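PDB 7PN0: ribose-phosphate pyrophosphokinase from Thermus thermophilus, which catalyses the transfer of pyrophosphate from ATP to ribose 5-phosphate, giving phosphoribosyl pyrophosphate (PRPP), a precursor of nucleotides. Local coordinates for residues E147-A155 with S177-L185; K77-I88 with L115-M126. All coordinates share one frame; numbering follows the deposited sequence.

The two contacts lie on opposite sides of the chain's centre, their own centres about 33 Å apart and their nearest atoms about 6 Å apart without touching. Contact 2 comes first along the chain and closes before contact 1 opens. It belongs to the parallel sheet of five strands, where strands 83-88 and 122-126 are neighbours, joined in sequence through helix 107-118 as a beta-alpha-beta unit. Contact 1 pairs helices 147-157 and 173-183, which lie against the mixed sheet containing strands 163-167, 213-218 and 241-246. Strand 141-144 adjoins 122-126 in the first sheet, and the chain passes from one sheet to the other between it and helix 147-157. This two-part build is consistent with the paired phosphoribosyltransferase-like domains of PRPP synthases.

Contact 1 (E147-A155 with S177-L185); sequences EPVIANYFA and SALARRLGL
Glu147 opens the contact by meeting Arg182 side-on: OE1 accepts from Arg182 NE at 2.8 Å, on its anti lone pair, and from Arg182 NH2 at 3.0 Å. Both bonds lie close to the guanidinium plane, although the carboxylate is turned 69° from it. NH2 also donates to Thr308 O. Arg182 is extended from CG to NE, long enough to pass Ala151 CB on the way, and Pro148 CG lies over one guanidinium face. With an alanine in place of Arg182, the Glu147 carboxylate would probably lose this charge partner and a gap would open beside Ala151. Ala151, small and turned toward the other helix, has Leu179 CD1 3.9 Å from its CB and Leu183 CD2 3.5 Å from its carbonyl O. One turn on, a chi1 of -77° sets the Phe154 ring beside its backbone N, with CE2 3.7 Å from Leu179 CD2; the two side chains cross at about a right angle, while Phe154 CB meets Leu183 CD1. The axes of segments 147-155 and 177-183 cross at -54°, 9.8 Å apart at closest approach. Beneath the pair, strands 213-218 and 241-246 receive Ile150 and Phe154, and Leu179 rests on Val165 of strand 163-167.

Contact 2 (K77-I88 with L115-M126); sequences KGASAARVTAVI and LQTAGADRVLTM
Ile88 and Leu115 reach toward each other tip to tip, CD1 to CD1 at 3.8 Å, and with Ala86 and Val123 they form an apolar layer between the strands and helix 107-118. Leu69 of helix 62-78 packs on both Ile88 and Leu115. Through the sheet, Val87 and Leu124 lie side by side on the other face, with Ile294 of helix 287-299 against Leu124. The backbones between these layers run parallel: Ala86 N donates to Arg122 O, Leu124 N to Ala86 O and Ile88 N to Leu124 O. Past the last of these, a chi1 of -172° swings Thr125 OG1 away from its own backbone N and onto Ile88 O, to which it donates at 2.7 Å.

Toward the start of the strands the contact becomes polar. Thr85 and Arg122 point the same way, and Arg122 CD lies over one face of the Arg83 guanidinium. Water 2 accepts from NH2 of both arginines; each has its own carboxylate, Asp51 for Arg83 and Asp142 for Arg122, and Arg122 also bonds Ser80 of a neighbouring subunit. At the edge, Asp121 and Val84 make a reciprocal pair: Asp121 N donates to Val84 O at 2.7 Å, and Val84 N to Asp121 OD2 at 2.8 Å. Lys77 NZ approaches from the other direction, meeting Asp121 OD1 at 3.0 Å from above the carboxylate plane and Gly119 O at 2.8 Å on a lone pair. Water 1 bridges Ala82 O and Asp121 OD2.

Gly119, with positive phi, closes helix 107-118 in a Schellman motif; a CB there would clash with Lys77 CG. Lys77 thus ties the end of helix 62-78 to the beta-alpha-beta unit of 83-88, 107-118 and 122-126, through Gly119 and Asp121. Asp121 passes the link on to Val84, and its bonds probably stabilise its negative charge.

Contact 1 (E147-A155 with S177-L185)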
loop_
_atom_site.group_PDB
_atom_site.type_symbol
_atom_site.label_atom_id
_atom_site.label_comp_id
_atom_site.label_asym_id
_atom_site.label_seq_id
_atom_site.Cartn_x
_atom_site.Cartn_y
_atom_site.Cartn_z
ATOM N N GLU A 147 -22.018 -6.801 28.135
ATOM C CA GLU A 147 -23.029 -7.765 28.637
ATOM C C GLU A 147 -22.832 -8.041 30.134
ATOM O O GLU A 147 -23.788 -7.952 30.890
ATOM C CB GLU A 147 -22.979 -9.090 27.878
ATOM C CG GLU A 147 -23.740 -9.097 26.555
ATOM C CD GLU A 147 -23.792 -10.486 25.923
ATOM O OE1 GLU A 147 -23.699 -11.490 26.661
ATOM O OE2 GLU A 147 -23.932 -10.558 24.697
ATOM N N PRO A 148 -21.638 -8.456 30.630
ATOM C CA PRO A 148 -21.505 -8.800 32.048
ATOM C C PRO A 148 -21.769 -7.594 32.965
ATOM O O PRO A 148 -22.406 -7.768 34.002
ATOM C CB PRO A 148 -20.068 -9.334 32.166
ATOM C CG PRO A 148 -19.739 -9.780 30.748
ATOM C CD PRO A 148 -20.415 -8.753 29.881
ATOM N N VAL A 149 -21.338 -6.382 32.573
ATOM C CA VAL A 149 -21.444 -5.213 33.485
ATOM C C VAL A 149 -22.921 -4.805 33.543
ATOM O O VAL A 149 -23.403 -4.415 34.656
ATOM C CB VAL A 149 -20.522 -4.053 33.058
ATOM C CG1 VAL A 149 -20.879 -2.766 33.780
ATOM C CG2 VAL A 149 -19.047 -4.375 33.323
ATOM N N ILE A 150 -23.637 -4.882 32.420
ATOM C CA ILE A 150 -25.077 -4.453 32.343
ATOM C C ILE A 150 -25.938 -5.464 33.109
ATOM O O ILE A 150 -26.852 -5.037 33.874
ATOM C CB ILE A 150 -25.527 -4.289 30.879
ATOM C CG1 ILE A 150 -24.856 -3.067 30.252
ATOM C CG2 ILE A 150 -27.051 -4.241 30.744
ATOM C CD1 ILE A 150 -25.240 -2.801 28.829
ATOM N N ALA A 151 -25.690 -6.751 32.921
ATOM C CA ALA A 151 -26.429 -7.810 33.649
ATOM C C ALA A 151 -26.155 -7.684 35.175
ATOM O O ALA A 151 -27.105 -7.768 35.979
ATOM C CB ALA A 151 -26.060 -9.154 33.075
ATOM N N ASN A 152 -24.927 -7.419 35.589
ATOM C CA ASN A 152 -24.577 -7.208 37.023
ATOM C C ASN A 152 -25.409 -6.054 37.597
ATOM O O ASN A 152 -25.992 -6.187 38.718
ATOM C CB ASN A 152 -23.085 -6.964 37.218
ATOM C CG ASN A 152 -22.713 -6.863 38.689
ATOM O OD1 ASN A 152 -22.688 -7.874 39.369
ATOM N ND2 ASN A 152 -22.436 -5.659 39.170
ATOM N N TYR A 153 -25.473 -4.936 36.874
ATOM C CA TYR A 153 -26.233 -3.741 37.283
ATOM C C TYR A 153 -27.661 -4.179 37.610
ATOM O O TYR A 153 -28.151 -3.936 38.734
ATOM C CB TYR A 153 -26.273 -2.676 36.188
ATOM C CG TYR A 153 -27.412 -1.703 36.356
ATOM C CD1 TYR A 153 -27.408 -0.777 37.390
ATOM C CD2 TYR A 153 -28.505 -1.724 35.513
ATOM C CE1 TYR A 153 -28.446 0.120 37.550
ATOM C CE2 TYR A 153 -29.571 -0.859 35.686
ATOM C CZ TYR A 153 -29.550 0.068 36.717
ATOM O OH TYR A 153 -30.597 0.952 36.843
ATOM N N PHE A 154 -28.337 -4.807 36.650
ATOM C CA PHE A 154 -29.757 -5.183 36.843
ATOM C C PHE A 154 -29.856 -6.163 38.027
ATOM O O PHE A 154 -30.793 -6.017 38.836
ATOM C CB PHE A 154 -30.368 -5.796 35.580
ATOM C CG PHE A 154 -30.740 -4.828 34.493
ATOM C CD1 PHE A 154 -31.726 -3.867 34.671
ATOM C CD2 PHE A 154 -30.095 -4.883 33.259
ATOM C CE1 PHE A 154 -32.074 -3.002 33.644
ATOM C CE2 PHE A 154 -30.440 -4.008 32.241
ATOM C CZ PHE A 154 -31.435 -3.082 32.429
ATOM N N ALA A 155 -29.008 -7.179 38.097
ATOM C CA ALA A 155 -29.014 -8.181 39.188
ATOM C C ALA A 155 -28.905 -7.451 40.541
ATOM O O ALA A 155 -29.491 -7.964 41.502
ATOM C CB ALA A 155 -27.911 -9.201 39.063
ATOM N N SER A 177 -32.035 -10.795 24.362
ATOM C CA SER A 177 -32.014 -12.250 24.629
ATOM C C SER A 177 -30.799 -12.658 25.475
ATOM O O SER A 177 -30.923 -13.556 26.339
ATOM C CB SER A 177 -32.020 -13.000 23.338
ATOM O OG SER A 177 -32.092 -14.371 23.634
ATOM N N ALA A 178 -29.634 -12.090 25.179
ATOM C CA ALA A 178 -28.372 -12.337 25.916
ATOM C C ALA A 178 -28.566 -11.920 27.370
ATOM O O ALA A 178 -28.145 -12.676 28.238
ATOM C CB ALA A 178 -27.214 -11.570 25.306
ATOM N N LEU A 179 -29.128 -10.732 27.602
ATOM C CA LEU A 179 -29.407 -10.200 28.960
ATOM C C LEU A 179 -30.389 -11.137 29.673
ATOM O O LEU A 179 -30.154 -11.499 30.839
ATOM C CB LEU A 179 -30.005 -8.797 28.855
ATOM C CG LEU A 179 -30.431 -8.217 30.197
ATOM C CD1 LEU A 179 -29.230 -8.031 31.115
ATOM C CD2 LEU A 179 -31.147 -6.907 30.010
ATOM N N ALA A 180 -31.447 -11.536 28.981
ATOM C CA ALA A 180 -32.487 -12.425 29.546
ATOM C C ALA A 180 -31.833 -13.722 30.009
ATOM O O ALA A 180 -32.181 -14.218 31.113
ATOM C CB ALA A 180 -33.579 -12.674 28.530
ATOM N N ARG A 181 -30.981 -14.315 29.183
ATOM C CA ARG A 181 -30.353 -15.615 29.511
ATOM C C ARG A 181 -29.438 -15.418 30.732
ATOM O O ARG A 181 -29.429 -16.314 31.585
ATOM C CB ARG A 181 -29.656 -16.226 28.288
ATOM C CG ARG A 181 -30.630 -16.750 27.228
ATOM C CD ARG A 181 -30.005 -17.497 26.039
ATOM N NE ARG A 181 -28.765 -16.867 25.586
ATOM C CZ ARG A 181 -28.647 -15.956 24.611
ATOM N NH1 ARG A 181 -27.458 -15.442 24.358
ATOM N NH2 ARG A 181 -29.692 -15.549 23.901
ATOM N N ARG A 182 -28.724 -14.292 30.813
ATOM C CA ARG A 182 -27.774 -13.995 31.921
ATOM C C ARG A 182 -28.512 -13.826 33.254
ATOM O O ARG A 182 -27.949 -14.262 34.288
ATOM C CB ARG A 182 -26.953 -12.742 31.623
ATOM C CG ARG A 182 -25.768 -12.995 30.712
ATOM C CD ARG A 182 -25.080 -11.691 30.341
ATOM N NE ARG A 182 -24.007 -11.958 29.411
ATOM C CZ ARG A 182 -22.803 -12.438 29.724
ATOM N NH1 ARG A 182 -22.456 -12.743 30.970
ATOM N NH2 ARG A 182 -21.954 -12.663 28.749
ATOM N N LEU A 183 -29.696 -13.212 33.241
ATOM C CA LEU A 183 -30.517 -12.949 34.459
ATOM C C LEU A 183 -31.578 -14.031 34.722
ATOM O O LEU A 183 -32.293 -13.873 35.717
ATOM C CB LEU A 183 -31.207 -11.602 34.285
ATOM C CG LEU A 183 -30.262 -10.422 34.134
ATOM C CD1 LEU A 183 -31.031 -9.120 34.166
ATOM C CD2 LEU A 183 -29.213 -10.442 35.242
ATOM N N GLY A 184 -31.725 -15.033 33.844
ATOM C CA GLY A 184 -32.704 -16.129 33.988
ATOM C C GLY A 184 -34.111 -15.600 33.908
ATOM O O GLY A 184 -34.942 -16.026 34.684
ATOM N N LEU A 185 -34.368 -14.697 32.981
ATOM C CA LEU A 185 -35.641 -13.962 32.863
ATOM C C LEU A 185 -36.297 -14.364 31.551
ATOM O O LEU A 185 -35.617 -14.727 30.578
ATOM C CB LEU A 185 -35.351 -12.461 32.857
ATOM C CG LEU A 185 -35.516 -11.652 34.147
ATOM C CD1 LEU A 185 -35.430 -12.475 35.416
ATOM C CD2 LEU A 185 -34.530 -10.500 34.175
#

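Contact 2 (K77-I88 with L115-M126)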
loop_
_atom_site.group_PDB
_atom_site.type_symbol
_atom_site.label_atom_id
_atom_site.label_comp_id
_atom_site.label_asym_id
_atom_site.label_seq_id
_atom_site.Cartn_x
_atom_site.Cartn_y
_atom_site.Cartn_z
ATOM N N LYS A 77 3.662 7.430 16.304
ATOM C CA LYS A 77 4.513 6.658 15.354
ATOM C C LYS A 77 5.747 7.500 15.012
ATOM O O LYS A 77 6.863 6.919 14.956
ATOM C CB LYS A 77 3.693 6.200 14.138
ATOM C CG LYS A 77 2.828 4.997 14.441
ATOM C CD LYS A 77 3.701 3.809 14.796
ATOM C CE LYS A 77 2.961 2.510 14.786
ATOM N NZ LYS A 77 2.517 2.158 13.414
ATOM N N GLY A 78 5.559 8.805 14.806
ATOM C CA GLY A 78 6.632 9.754 14.438
ATOM C C GLY A 78 7.675 9.889 15.552
ATOM O O GLY A 78 8.847 10.253 15.259
ATOM N N ALA A 79 7.262 9.640 16.804
ATOM C CA ALA A 79 8.127 9.691 17.991
ATOM C C ALA A 79 8.613 8.275 18.311
ATOM O O ALA A 79 9.022 8.052 19.418
ATOM C CB ALA A 79 7.359 10.311 19.142
ATOM N N SER A 80 8.466 7.318 17.377
ATOM C CA SER A 80 9.148 6.000 17.450
ATOM C C SER A 80 8.573 5.108 18.562
ATOM O O SER A 80 9.289 4.276 19.089
ATOM C CB SER A 80 10.659 6.155 17.586
ATOM O OG SER A 80 11.193 6.878 16.482
ATOM N N ALA A 81 7.276 5.195 18.819
ATOM C CA ALA A 81 6.521 4.155 19.531
ATOM C C ALA A 81 6.749 2.790 18.860
ATOM O O ALA A 81 6.825 2.749 17.653
ATOM C CB ALA A 81 5.071 4.502 19.548
ATOM N N ALA A 82 6.795 1.705 19.629
ATOM C CA ALA A 82 6.918 0.324 19.086
ATOM C C ALA A 82 5.571 -0.073 18.504
ATOM O O ALA A 82 5.523 -0.765 17.480
ATOM C CB ALA A 82 7.330 -0.653 20.149
ATOM N N ARG A 83 4.502 0.273 19.214
ATOM C CA ARG A 83 3.145 -0.166 18.845
ATOM C C ARG A 83 2.211 0.941 19.290
ATOM O O ARG A 83 2.438 1.524 20.396
ATOM C CB ARG A 83 2.743 -1.503 19.453
ATOM C CG ARG A 83 1.440 -2.017 18.854
ATOM C CD ARG A 83 1.187 -3.464 19.205
ATOM N NE ARG A 83 1.133 -3.704 20.653
ATOM C CZ ARG A 83 0.900 -4.903 21.182
ATOM N NH1 ARG A 83 0.902 -5.067 22.487
ATOM N NH2 ARG A 83 0.633 -5.934 20.392
ATOM N N VAL A 84 1.204 1.213 18.471
ATOM C CA VAL A 84 0.156 2.216 18.804
ATOM C C VAL A 84 -1.236 1.583 18.695
ATOM O O VAL A 84 -1.594 1.091 17.627
ATOM C CB VAL A 84 0.287 3.465 17.922
ATOM C CG1 VAL A 84 -0.833 4.443 18.210
ATOM C CG2 VAL A 84 1.621 4.140 18.095
ATOM N N THR A 85 -1.977 1.592 19.806
ATOM C CA THR A 85 -3.377 1.135 19.848
ATOM C C THR A 85 -4.291 2.345 20.017
ATOM O O THR A 85 -4.087 3.132 21.010
ATOM C CB THR A 85 -3.581 0.134 20.985
ATOM O OG1 THR A 85 -2.702 -0.987 20.794
ATOM C CG2 THR A 85 -5.034 -0.272 21.109
ATOM N N ALA A 86 -5.301 2.449 19.160
ATOM C CA ALA A 86 -6.414 3.397 19.318
ATOM C C ALA A 86 -7.394 2.741 20.289
ATOM O O ALA A 86 -8.060 1.789 19.917
ATOM C CB ALA A 86 -7.095 3.746 18.027
ATOM N N VAL A 87 -7.483 3.285 21.489
ATOM C CA VAL A 87 -8.530 2.885 22.461
ATOM C C VAL A 87 -9.711 3.826 22.258
ATOM O O VAL A 87 -9.625 5.005 22.590
ATOM C CB VAL A 87 -8.015 2.871 23.902
ATOM C CG1 VAL A 87 -9.113 2.403 24.821
ATOM C CG2 VAL A 87 -6.773 1.992 24.022
ATOM N N ILE A 88 -10.772 3.298 21.690
ATOM C CA ILE A 88 -11.953 4.083 21.253
ATOM C C ILE A 88 -13.120 3.471 21.990
ATOM O O ILE A 88 -13.793 2.584 21.470
ATOM C CB ILE A 88 -12.168 4.020 19.723
ATOM C CG1 ILE A 88 -10.902 4.442 18.980
ATOM C CG2 ILE A 88 -13.377 4.854 19.354
ATOM C CD1 ILE A 88 -11.013 4.278 17.469
ATOM N N LEU A 115 -7.636 5.880 10.382
ATOM C CA LEU A 115 -6.868 5.451 11.594
ATOM C C LEU A 115 -5.664 4.629 11.133
ATOM O O LEU A 115 -4.559 4.847 11.633
ATOM C CB LEU A 115 -7.763 4.642 12.527
ATOM C CG LEU A 115 -8.744 5.478 13.333
ATOM C CD1 LEU A 115 -9.873 4.637 13.861
ATOM C CD2 LEU A 115 -7.986 6.211 14.459
ATOM N N GLN A 116 -5.846 3.754 10.145
ATOM C CA GLN A 116 -4.732 2.911 9.662
ATOM C C GLN A 116 -3.685 3.807 9.003
ATOM O O GLN A 116 -2.493 3.626 9.258
ATOM C CB GLN A 116 -5.270 1.817 8.742
ATOM C CG GLN A 116 -6.058 0.818 9.523
ATOM C CD GLN A 116 -6.922 -0.082 8.655
ATOM O OE1 GLN A 116 -6.954 -0.025 7.418
ATOM N NE2 GLN A 116 -7.541 -1.015 9.318
ATOM N N THR A 117 -4.116 4.785 8.207
ATOM C CA THR A 117 -3.182 5.708 7.535
ATOM C C THR A 117 -2.395 6.506 8.567
ATOM O O THR A 117 -1.174 6.728 8.347
ATOM C CB THR A 117 -3.929 6.589 6.529
ATOM O OG1 THR A 117 -4.331 5.729 5.463
ATOM C CG2 THR A 117 -3.059 7.690 6.016
ATOM N N ALA A 118 -3.056 6.959 9.612
ATOM C CA ALA A 118 -2.418 7.761 10.693
ATOM C C ALA A 118 -1.336 6.933 11.408
ATOM O O ALA A 118 -0.422 7.539 11.981
ATOM C CB ALA A 118 -3.466 8.268 11.612
ATOM N N GLY A 119 -1.461 5.608 11.384
ATOM C CA GLY A 119 -0.455 4.677 11.907
ATOM C C GLY A 119 -0.947 3.793 13.047
ATOM O O GLY A 119 -0.076 3.160 13.694
ATOM N N ALA A 120 -2.260 3.665 13.275
ATOM C CA ALA A 120 -2.796 2.761 14.316
ATOM C C ALA A 120 -2.411 1.326 13.978
ATOM O O ALA A 120 -2.631 0.881 12.871
ATOM C CB ALA A 120 -4.282 2.902 14.446
ATOM N N ASP A 121 -1.968 0.572 14.961
ATOM C CA ASP A 121 -1.614 -0.853 14.757
ATOM C C ASP A 121 -2.782 -1.735 15.170
ATOM O O ASP A 121 -2.815 -2.896 14.762
ATOM C CB ASP A 121 -0.351 -1.196 15.530
ATOM C CG ASP A 121 0.853 -0.428 15.053
ATOM O OD1 ASP A 121 1.108 -0.482 13.794
ATOM O OD2 ASP A 121 1.611 0.081 15.934
ATOM N N ARG A 122 -3.687 -1.204 15.979
ATOM C CA ARG A 122 -4.711 -2.003 16.667
ATOM C C ARG A 122 -5.782 -1.051 17.144
ATOM O O ARG A 122 -5.519 0.143 17.338
ATOM C CB ARG A 122 -4.277 -2.725 17.963
ATOM C CG ARG A 122 -2.930 -3.406 17.999
ATOM C CD ARG A 122 -2.705 -4.011 19.374
ATOM N NE ARG A 122 -3.774 -4.942 19.698
ATOM C CZ ARG A 122 -3.913 -6.156 19.150
ATOM N NH1 ARG A 122 -4.929 -6.903 19.496
ATOM N NH2 ARG A 122 -3.007 -6.651 18.310
ATOM N N VAL A 123 -6.947 -1.610 17.432
ATOM C CA VAL A 123 -8.070 -0.852 18.030
ATOM C C VAL A 123 -8.557 -1.692 19.207
ATOM O O VAL A 123 -8.552 -2.917 19.100
ATOM C CB VAL A 123 -9.218 -0.567 17.038
ATOM C CG1 VAL A 123 -10.426 0.024 17.698
ATOM C CG2 VAL A 123 -8.768 0.355 15.941
ATOM N N LEU A 124 -8.973 -1.010 20.252
ATOM C CA LEU A 124 -9.669 -1.574 21.440
ATOM C C LEU A 124 -10.949 -0.773 21.605
ATOM O O LEU A 124 -10.830 0.446 21.729
ATOM C CB LEU A 124 -8.781 -1.468 22.694
ATOM C CG LEU A 124 -9.444 -1.911 24.005
ATOM C CD1 LEU A 124 -9.924 -3.342 23.891
ATOM C CD2 LEU A 124 -8.496 -1.692 25.192
ATOM N N THR A 125 -12.110 -1.432 21.566
ATOM C CA THR A 125 -13.393 -0.708 21.570
ATOM C C THR A 125 -14.410 -1.529 22.344
ATOM O O THR A 125 -14.131 -2.665 22.680
ATOM C CB THR A 125 -13.818 -0.317 20.146
ATOM O OG1 THR A 125 -14.955 0.535 20.175
ATOM C CG2 THR A 125 -14.143 -1.488 19.247
ATOM N N MET A 126 -15.608 -0.989 22.492
ATOM C CA MET A 126 -16.669 -1.684 23.257
ATOM C C MET A 126 -17.995 -1.449 22.547
ATOM O O MET A 126 -18.230 -0.343 22.080
ATOM C CB MET A 126 -16.731 -1.212 24.705
ATOM C CG MET A 126 -17.912 -1.775 25.486
ATOM S SD MET A 126 -17.850 -1.253 27.243
ATOM C CE MET A 126 -16.688 -2.436 27.898
HETATM O O HOH W 1 4.025 -0.865 15.112
HETATM O O HOH W 2 -0.297 -5.913 17.329
#